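Local coordinates for protein 5'-nucleotidase SurE (Aquifex aeolicus, PDB 2WQK) that probably removes the phosphate from nucleoside 5'-monophosphates, using one divalent metal cation per subunit, at residues Lys25-Val30 with Asp144-Val149. Sequence-based numbering, arbitrary orientation. Where two conformers were deposited one is given.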
loop_
_atom_site.group_PDB
_atom_site.type_symbol
_atom_site.label_atom_id
_atom_site.label_comp_id
_atom_site.label_asym_id
_atom_site.label_seq_id
_atom_site.Cartn_x
_atom_site.Cartn_y
_atom_site.Cartn_z
ATOM N N LYS A 25 13.464 30.784 8.772
ATOM C CA LYS A 25 14.876 31.169 8.616
ATOM C C LYS A 25 15.265 32.407 9.433
ATOM O O LYS A 25 16.434 32.551 9.793
ATOM C CB LYS A 25 15.213 31.389 7.136
ATOM C CG LYS A 25 15.137 30.165 6.283
ATOM C CD LYS A 25 15.271 30.556 4.782
ATOM C CE LYS A 25 15.549 29.367 3.885
ATOM N NZ LYS A 25 15.834 29.771 2.444
ATOM N N SER A 26 14.326 33.329 9.638
ATOM C CA SER A 26 14.643 34.538 10.403
ATOM C C SER A 26 14.842 34.283 11.892
ATOM O O SER A 26 15.354 35.147 12.618
ATOM C CB SER A 26 13.604 35.630 10.198
ATOM O OG SER A 26 12.361 35.183 10.683
ATOM N N LEU A 27 14.444 33.097 12.368
ATOM C CA LEU A 27 14.651 32.764 13.797
ATOM C C LEU A 27 15.859 31.861 14.088
ATOM O O LEU A 27 16.283 31.725 15.236
ATOM C CB LEU A 27 13.411 32.078 14.399
ATOM C CG LEU A 27 12.163 32.910 14.298
ATOM C CD1 LEU A 27 10.977 32.124 14.975
ATOM C CD2 LEU A 27 12.268 34.288 14.919
ATOM N N GLY A 28 16.346 31.159 13.077
ATOM C CA GLY A 28 17.455 30.226 13.308
ATOM C C GLY A 28 17.689 29.353 12.082
ATOM O O GLY A 28 17.263 29.696 10.997
ATOM N N ARG A 29 18.402 28.252 12.300
ATOM C CA ARG A 29 18.727 27.336 11.216
ATOM C C ARG A 29 17.681 26.253 11.152
ATOM O O ARG A 29 17.383 25.616 12.154
ATOM C CB ARG A 29 20.063 26.672 11.415
ATOM C CG ARG A 29 20.450 25.738 10.276
ATOM C CD ARG A 29 21.678 24.912 10.633
ATOM N NE ARG A 29 22.797 25.770 11.032
ATOM C CZ ARG A 29 23.586 26.429 10.171
ATOM N NH1 ARG A 29 23.424 26.292 8.860
ATOM N NH2 ARG A 29 24.571 27.191 10.637
ATOM N N VAL A 30 17.126 26.090 9.945
ATOM C CA VAL A 30 16.070 25.091 9.725
ATOM C C VAL A 30 16.724 23.906 9.061
ATOM O O VAL A 30 17.246 24.023 7.956
ATOM C CB VAL A 30 14.922 25.612 8.805
ATOM C CG1 VAL A 30 13.822 24.573 8.765
ATOM C CG2 VAL A 30 14.419 27.009 9.281
ATOM N N ASP A 144 5.335 33.377 14.664
ATOM C CA ASP A 144 4.996 34.141 15.871
ATOM C C ASP A 144 5.004 33.218 17.094
ATOM O O ASP A 144 5.535 33.559 18.134
ATOM C CB ASP A 144 3.612 34.799 15.769
ATOM C CG ASP A 144 3.576 36.022 14.820
ATOM O OD1 ASP A 144 4.648 36.571 14.443
ATOM O OD2 ASP A 144 2.449 36.377 14.420
ATOM N N ILE A 145 4.406 32.042 16.935
ATOM C CA ILE A 145 4.350 31.066 18.029
ATOM C C ILE A 145 5.732 30.543 18.390
ATOM O O ILE A 145 6.074 30.490 19.569
ATOM C CB ILE A 145 3.332 29.932 17.668
ATOM C CG1 ILE A 145 1.892 30.488 17.646
ATOM C CG2 ILE A 145 3.509 28.739 18.599
ATOM C CD1 ILE A 145 0.895 29.511 17.087
ATOM N N VAL A 146 6.515 30.172 17.373
ATOM C CA VAL A 146 7.871 29.670 17.620
ATOM C C VAL A 146 8.696 30.720 18.378
ATOM O O VAL A 146 9.406 30.403 19.352
ATOM C CB VAL A 146 8.577 29.186 16.340
ATOM C CG1 VAL A 146 10.024 28.838 16.633
ATOM C CG2 VAL A 146 7.838 27.964 15.764
ATOM N N LYS A 147 8.568 31.980 17.952
ATOM C CA LYS A 147 9.329 33.032 18.641
ATOM C C LYS A 147 9.006 33.105 20.131
ATOM O O LYS A 147 9.905 33.111 20.989
ATOM C CB LYS A 147 9.132 34.385 17.974
ATOM C CG LYS A 147 10.106 35.408 18.505
ATOM C CD LYS A 147 9.926 36.732 17.776
ATOM C CE LYS A 147 10.929 37.753 18.357
ATOM N NZ LYS A 147 10.842 39.088 17.677
ATOM N N LYS A 148 7.721 33.040 20.451
ATOM C CA LYS A 148 7.299 33.066 21.843
ATOM C C LYS A 148 7.745 31.822 22.613
ATOM O O LYS A 148 8.202 31.905 23.756
ATOM C CB LYS A 148 5.777 33.250 21.947
ATOM C CG LYS A 148 5.260 34.618 21.431
ATOM C CD LYS A 148 3.752 34.742 21.667
ATOM C CE LYS A 148 3.135 36.076 21.223
ATOM N NZ LYS A 148 3.418 37.137 22.223
ATOM N N VAL A 149 7.661 30.661 21.983
ATOM C CA VAL A 149 8.041 29.436 22.661
ATOM C C VAL A 149 9.544 29.420 22.959
ATOM O O VAL A 149 10.000 28.926 23.992
ATOM C CB VAL A 149 7.619 28.217 21.813
ATOM C CG1 VAL A 149 8.307 26.929 22.300
ATOM C CG2 VAL A 149 6.076 28.090 21.856
#
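L27 reaches helix 135-152 chiefly with its methyl CD1, which meets V146 and K147. The closest side-chain packing is with V146: CD1 of L27 lies 3.8 Å from CG1 of V146 and 4.0 Å from its CB, the two side chains meeting at a slant. V146 sends CG1 anti to its backbone N (chi1 173°), which presents it to the leucine.

Against K147 the same methyl packs on backbone and side-chain root, with L27 CD1 3.8 Å from K147 N and 4.2 Å from K147 CB. L27 CD2 lies more loosely alongside the start of the lysine chain, 4.3 Å from K147 CG. Beyond CB the lysine is fully extended, carrying its ammonium group clear of the leucine. No hydrogen bond joins the segments; the 122 Å² they bury comes from van der Waals packing around one leucine.

L27 sits in the turn between helix 15-24 and strand 29-35, a helix-to-strand connection of the Rossmann-like SurE core. Both L27 and V146 also touch F4 of strand 3-7. V146 packs further on L24 of helix 15-24, on L88 and L90 of strand 88-94 and on F125 of strand 122-128, so the contact borders the seam where helices 15-24 and 135-152 cover the central parallel strands.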